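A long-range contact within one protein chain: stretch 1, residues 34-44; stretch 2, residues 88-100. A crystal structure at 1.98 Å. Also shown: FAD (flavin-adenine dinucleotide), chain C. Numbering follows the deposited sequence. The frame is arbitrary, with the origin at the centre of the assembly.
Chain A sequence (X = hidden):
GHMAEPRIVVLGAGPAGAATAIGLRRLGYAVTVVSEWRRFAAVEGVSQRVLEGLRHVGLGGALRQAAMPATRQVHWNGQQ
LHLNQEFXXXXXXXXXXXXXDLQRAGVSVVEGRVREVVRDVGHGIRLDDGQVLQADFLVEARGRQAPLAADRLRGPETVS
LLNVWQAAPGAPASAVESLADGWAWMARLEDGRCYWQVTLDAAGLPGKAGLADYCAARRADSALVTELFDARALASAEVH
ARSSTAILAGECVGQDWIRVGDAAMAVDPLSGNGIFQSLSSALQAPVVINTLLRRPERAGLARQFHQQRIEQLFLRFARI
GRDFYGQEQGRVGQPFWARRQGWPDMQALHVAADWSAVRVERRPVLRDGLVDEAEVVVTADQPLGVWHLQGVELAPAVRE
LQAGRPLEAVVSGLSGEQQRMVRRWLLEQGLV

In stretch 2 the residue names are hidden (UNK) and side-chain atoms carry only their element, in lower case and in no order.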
# COMPACT_ATOMS: atom_id res chain seq x y z
N VAL A 34 15.48 12.15 2.50
CA VAL A 34 15.58 12.57 3.89
C VAL A 34 14.64 11.71 4.71
O VAL A 34 13.49 11.51 4.32
CB VAL A 34 15.22 14.06 4.07
CG1 VAL A 34 15.44 14.50 5.51
CG2 VAL A 34 16.01 14.92 3.10
N SER A 35 15.13 11.20 5.85
CA SER A 35 14.28 10.37 6.69
C SER A 35 14.93 10.21 8.06
O SER A 35 16.13 10.43 8.23
CB SER A 35 14.03 9.00 6.07
OG SER A 35 13.49 8.09 7.01
N GLU A 36 14.10 9.81 9.03
CA GLU A 36 14.54 9.63 10.40
C GLU A 36 15.02 8.20 10.61
O GLU A 36 14.47 7.25 10.04
CB GLU A 36 13.41 9.97 11.37
CG GLU A 36 13.71 9.63 12.82
CD GLU A 36 13.04 10.58 13.79
OE1 GLU A 36 12.78 11.74 13.40
OE2 GLU A 36 12.77 10.18 14.95
N TRP A 37 16.05 8.06 11.45
CA TRP A 37 16.78 6.80 11.58
C TRP A 37 15.86 5.63 11.92
O TRP A 37 15.85 4.61 11.22
CB TRP A 37 17.87 6.95 12.64
CG TRP A 37 18.92 5.86 12.66
CD1 TRP A 37 18.82 4.61 12.11
CD2 TRP A 37 20.21 5.93 13.27
NE1 TRP A 37 19.98 3.90 12.34
CE2 TRP A 37 20.85 4.69 13.05
CE3 TRP A 37 20.90 6.92 13.98
CZ2 TRP A 37 22.14 4.42 13.51
CZ3 TRP A 37 22.18 6.65 14.44
CH2 TRP A 37 22.78 5.41 14.20
N ARG A 38 15.10 5.75 13.01
CA ARG A 38 14.35 4.62 13.53
C ARG A 38 13.05 5.09 14.17
O ARG A 38 12.76 6.29 14.24
CB ARG A 38 15.17 3.82 14.55
CG ARG A 38 16.49 3.29 14.01
CD ARG A 38 17.38 2.67 15.09
NE ARG A 38 16.62 2.04 16.17
CZ ARG A 38 15.82 0.99 16.02
NH1 ARG A 38 15.66 0.43 14.83
NH2 ARG A 38 15.17 0.49 17.07
N ARG A 39 12.28 4.12 14.64
CA ARG A 39 11.07 4.33 15.43
C ARG A 39 10.91 3.10 16.33
O ARG A 39 11.84 2.31 16.50
CB ARG A 39 9.87 4.59 14.52
CG ARG A 39 8.69 5.32 15.18
CD ARG A 39 9.14 6.27 16.28
NE ARG A 39 9.86 7.44 15.78
CZ ARG A 39 9.30 8.61 15.49
NH1 ARG A 39 7.99 8.77 15.66
NH2 ARG A 39 10.04 9.61 15.04
N PHE A 40 9.72 2.93 16.91
CA PHE A 40 9.50 1.85 17.85
C PHE A 40 9.69 0.49 17.18
O PHE A 40 9.61 0.34 15.96
CB PHE A 40 8.10 1.94 18.48
CG PHE A 40 6.98 1.63 17.53
CD1 PHE A 40 6.45 2.63 16.72
CD2 PHE A 40 6.45 0.36 17.44
CE1 PHE A 40 5.41 2.36 15.84
CE2 PHE A 40 5.42 0.08 16.55
CZ PHE A 40 4.90 1.08 15.76
N ALA A 41 9.95 -0.52 18.01
CA ALA A 41 10.12 -1.89 17.54
C ALA A 41 8.79 -2.40 17.00
O ALA A 41 7.84 -2.61 17.77
CB ALA A 41 10.63 -2.77 18.68
N ALA A 42 8.70 -2.58 15.69
CA ALA A 42 7.52 -3.16 15.06
C ALA A 42 7.95 -4.32 14.19
O ALA A 42 8.88 -4.18 13.39
CB ALA A 42 6.77 -2.12 14.23
N VAL A 43 7.28 -5.46 14.33
CA VAL A 43 7.49 -6.59 13.43
C VAL A 43 6.16 -6.92 12.77
O VAL A 43 5.12 -6.97 13.43
CB VAL A 43 8.10 -7.81 14.13
CG1 VAL A 43 9.29 -7.38 14.97
CG2 VAL A 43 7.06 -8.59 14.96
N GLU A 44 6.21 -7.14 11.46
CA GLU A 44 5.04 -7.31 10.64
C GLU A 44 5.09 -8.68 9.99
O GLU A 44 6.15 -9.29 9.85
CB GLU A 44 4.97 -6.22 9.57
CG GLU A 44 4.56 -4.86 10.12
CD GLU A 44 4.93 -3.71 9.22
OE1 GLU A 44 4.54 -2.56 9.53
OE2 GLU A 44 5.61 -3.94 8.19
N UNK A 88 8.40 -13.15 9.16
CA UNK A 88 8.23 -11.98 9.99
C UNK A 88 9.27 -10.96 9.56
O UNK A 88 10.41 -11.31 9.26
c UNK A 88 8.40 -12.29 11.49
c UNK A 88 6.45 -13.91 11.72
c UNK A 88 7.92 -13.65 12.03
c UNK A 88 8.19 -13.74 13.52
N UNK A 89 8.87 -9.69 9.52
CA UNK A 89 9.76 -8.63 9.09
C UNK A 89 9.99 -7.68 10.26
O UNK A 89 9.03 -7.12 10.79
c UNK A 89 9.19 -7.86 7.90
c UNK A 89 9.41 -5.70 6.67
c UNK A 89 10.14 -6.76 7.46
c UNK A 89 11.31 -7.34 6.66
N UNK A 90 11.24 -7.51 10.66
CA UNK A 90 11.55 -6.60 11.75
C UNK A 90 11.84 -5.23 11.14
O UNK A 90 12.89 -5.03 10.51
o UNK A 90 14.66 -6.13 13.47
o UNK A 90 12.78 -5.09 13.83
c UNK A 90 12.71 -7.13 12.59
c UNK A 90 13.43 -6.04 13.35
N UNK A 91 10.89 -4.31 11.31
CA UNK A 91 10.98 -2.99 10.69
C UNK A 91 12.18 -2.20 11.18
O UNK A 91 12.66 -1.32 10.46
c UNK A 91 8.70 -2.92 8.78
c UNK A 91 9.70 -2.21 10.95
c UNK A 91 8.16 -0.82 7.62
c UNK A 91 8.47 -2.81 10.28
n UNK A 91 9.04 -1.63 8.19
n UNK A 91 8.55 0.34 7.11
n UNK A 91 6.88 -1.18 7.56
N UNK A 92 12.68 -2.50 12.38
CA UNK A 92 13.93 -1.90 12.84
C UNK A 92 15.08 -2.26 11.89
O UNK A 92 15.73 -1.37 11.32
c UNK A 92 13.07 -2.33 15.23
c UNK A 92 13.35 -3.10 16.51
n UNK A 92 14.30 -2.62 17.30
c UNK A 92 14.25 -2.35 14.26
o UNK A 92 12.72 -4.13 16.78
N UNK A 93 15.33 -3.56 11.72
CA UNK A 93 16.33 -4.00 10.75
C UNK A 93 16.00 -3.48 9.35
O UNK A 93 16.89 -2.98 8.65
n UNK A 93 19.02 -5.18 15.20
n UNK A 93 18.02 -6.79 13.89
c UNK A 93 17.44 -5.82 12.97
c UNK A 93 16.42 -5.53 10.71
c UNK A 93 18.76 -6.46 14.94
n UNK A 93 19.23 -7.40 15.74
c UNK A 93 17.57 -6.17 11.50
N UNK A 94 14.73 -3.58 8.96
CA UNK A 94 14.33 -3.27 7.58
C UNK A 94 14.66 -1.83 7.21
O UNK A 94 15.35 -1.58 6.22
c UNK A 94 11.42 -2.73 5.54
c UNK A 94 11.50 -3.73 3.37
c UNK A 94 12.83 -3.55 7.43
c UNK A 94 12.46 -4.62 3.82
c UNK A 94 10.98 -2.78 4.22
c UNK A 94 12.89 -4.55 5.13
c UNK A 94 12.38 -3.61 6.00
N UNK A 95 14.15 -0.87 7.98
CA UNK A 95 14.31 0.54 7.61
C UNK A 95 15.77 0.97 7.66
O UNK A 95 16.23 1.71 6.78
o UNK A 95 11.40 1.16 9.70
c UNK A 95 13.45 1.43 8.51
c UNK A 95 12.02 0.93 8.64
o UNK A 95 11.52 0.29 7.68
N UNK A 96 16.50 0.52 8.68
CA UNK A 96 17.94 0.76 8.71
C UNK A 96 18.62 0.12 7.51
O UNK A 96 19.58 0.66 6.96
n UNK A 96 19.81 -2.04 12.78
n UNK A 96 18.08 -2.30 14.26
c UNK A 96 18.32 1.16 11.23
c UNK A 96 19.17 0.70 12.43
c UNK A 96 18.54 0.25 10.02
c UNK A 96 18.78 -1.53 13.44
n UNK A 96 18.46 -0.24 13.30
N UNK A 97 18.11 -1.03 7.07
CA UNK A 97 18.71 -1.69 5.92
C UNK A 97 18.32 -1.05 4.59
O UNK A 97 19.07 -1.18 3.62
c UNK A 97 18.31 -3.15 5.92
N UNK A 98 17.15 -0.39 4.52
CA UNK A 98 16.73 0.27 3.29
C UNK A 98 17.74 1.32 2.85
O UNK A 98 17.91 1.56 1.65
c UNK A 98 12.83 0.71 3.70
c UNK A 98 14.13 -0.03 3.38
c UNK A 98 14.04 -0.72 2.03
c UNK A 98 15.35 0.89 3.46
N UNK A 99 18.41 1.97 3.81
CA UNK A 99 19.33 3.04 3.45
C UNK A 99 20.53 2.52 2.67
O UNK A 99 21.08 3.24 1.82
n UNK A 99 17.03 4.92 8.28
c UNK A 99 17.17 5.90 7.39
n UNK A 99 17.38 5.61 6.11
c UNK A 99 17.49 4.25 5.58
c UNK A 99 19.80 3.77 4.71
n UNK A 99 17.08 7.16 7.79
c UNK A 99 18.85 3.65 5.89
N UNK A 100 20.96 1.27 2.93
CA UNK A 100 22.07 0.68 2.18
C UNK A 100 21.72 0.54 0.71
O UNK A 100 22.52 0.88 -0.18
c UNK A 100 22.77 -0.63 4.24
o UNK A 100 22.87 0.50 4.79
c UNK A 100 22.45 -0.68 2.76
o UNK A 100 22.91 -1.71 4.87
PA FAD C . 6.61 3.97 6.20
O1A FAD C . 7.04 2.56 6.07
O2A FAD C . 5.84 4.24 7.48
O5B FAD C . 7.85 4.90 5.98
C5B FAD C . 7.85 6.27 6.42
C4B FAD C . 9.27 6.61 6.77
O4B FAD C . 9.38 8.03 7.00
C3B FAD C . 9.84 5.92 8.02
O3B FAD C . 11.20 5.55 7.80
C2B FAD C . 9.67 6.99 9.10
O2B FAD C . 10.65 6.90 10.14
C1B FAD C . 9.91 8.26 8.29
N9A FAD C . 9.35 9.49 8.82
C8A FAD C . 8.15 9.70 9.45
N7A FAD C . 7.93 10.94 9.80
C5A FAD C . 9.08 11.60 9.40
C6A FAD C . 9.49 12.94 9.49
N6A FAD C . 8.76 13.91 10.05
N1A FAD C . 10.70 13.27 8.98
C2A FAD C . 11.44 12.31 8.42
N3A FAD C . 11.15 11.02 8.28
C4A FAD C . 9.95 10.72 8.78
N1 FAD C . 2.30 -4.20 6.31
C2 FAD C . 2.69 -5.48 6.05
O2 FAD C . 3.19 -5.80 4.97
N3 FAD C . 2.53 -6.45 7.01
C4 FAD C . 2.00 -6.27 8.27
O4 FAD C . 1.92 -7.22 9.05
C4X FAD C . 1.59 -4.91 8.54
N5 FAD C . 1.07 -4.65 9.71
C5X FAD C . 0.67 -3.34 9.97
C6 FAD C . 0.11 -3.05 11.22
C7 FAD C . -0.32 -1.76 11.52
C7M FAD C . -0.93 -1.48 12.87
C8 FAD C . -0.19 -0.74 10.56
C8M FAD C . -0.64 0.66 10.86
C9 FAD C . 0.37 -1.03 9.32
C9A FAD C . 0.80 -2.32 9.02
N10 FAD C . 1.38 -2.64 7.78
C10 FAD C . 1.77 -3.94 7.50
C1' FAD C . 1.50 -1.62 6.73
C2' FAD C . 2.91 -1.10 6.52
O2' FAD C . 3.50 -0.69 7.76
C3' FAD C . 2.83 0.09 5.57
O3' FAD C . 2.01 -0.29 4.47
C4' FAD C . 4.17 0.58 5.02
O4' FAD C . 5.18 0.61 6.03
C5' FAD C . 4.02 1.95 4.39
O5' FAD C . 5.24 2.28 3.72
P FAD C . 5.68 3.77 3.53
O1P FAD C . 4.57 4.46 2.72
O2P FAD C . 7.06 3.84 2.98
O3P FAD C . 5.63 4.35 5.01

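Position 88 carries four carbons, forked at the second, and its CA lies 3.4 Å from Glu44 O. The fork one carbon beyond CB makes it Leu88, a nonpolar side chain suited to a buried strand. Position 89 has the same four-carbon fork. Its backbone is tied to stretch 1 twice: its N donates to Glu44 O (2.8 Å), and its O accepts from Glu44 N (2.9 Å). This is Leu89, on the same sheet face as Glu44 and again buried.

At position 90 there are two carbons, the second bearing two oxygens: Asp90. It pairs with Val43, CA to CA 4.4 Å, and stands just before a helix. Its carboxylate caps the free amides of the first turn, OD1 accepting from the N of position 92 at 3.0 Å.

Position 91 shows three carbons, a nitrogen, then a carbon with two more nitrogens, the guanidinium of Arg91. Its backbone N donates to Ala42 O (2.9 Å). Its NH1 forms a salt bridge with Glu44 OE2 (3.1 Å) and also donates to FAD O4' (2.9 Å), while NH2 reaches FAD O1A (2.9 Å). A planar group with several donors can serve all these acceptors at once.

Position 92 has three carbons, the third carrying one oxygen and one nitrogen: Gln92. Its CB packs 3.2 Å from Arg38 NH1, at the edge of that guanidinium.

Position 93, another three-carbon chain ending in a guanidinium, is Arg93; its CA-to-CB bond points away from stretch 1, although the end of the side chain comes nearer without making contact, and the residue is exposed, as a charged residue can be. Position 94, one carbon and a six-carbon ring, is Phe94, buried without touching stretch 1. Position 95, two carbons and two oxygens, is Asp95, whose OD1 accepts from Arg91 NH2 (3.0 Å) one helical turn back.

Position 96 is again a guanidinium chain, Arg96. Its CD approaches Trp37 NE1 at 3.3 Å, although its NE also lies 3.3 Å from Arg38 NH1, a meeting of like charges. Position 97, a single carbon, is Ala97, and position 98, a four-carbon fork, is the buried Leu98; neither reaches stretch 1. Position 99 has the guanidinium pattern of Arg99: NH1 donates to Trp37 O (3.2 Å), and Ser35 OG lies over one face. Position 100, with two carbons and two oxygens, is the exposed Asp100.

The contact thus begins as a short antiparallel pairing and continues along a helix whose long side chains reach the loop of stretch 1. Glu44, accepting from FAD O2' through OE1 (2.8 Å), and Arg91 join both stretches to the cofactor.

Stretch 2 (88-100) LLDRQRFDRALRD
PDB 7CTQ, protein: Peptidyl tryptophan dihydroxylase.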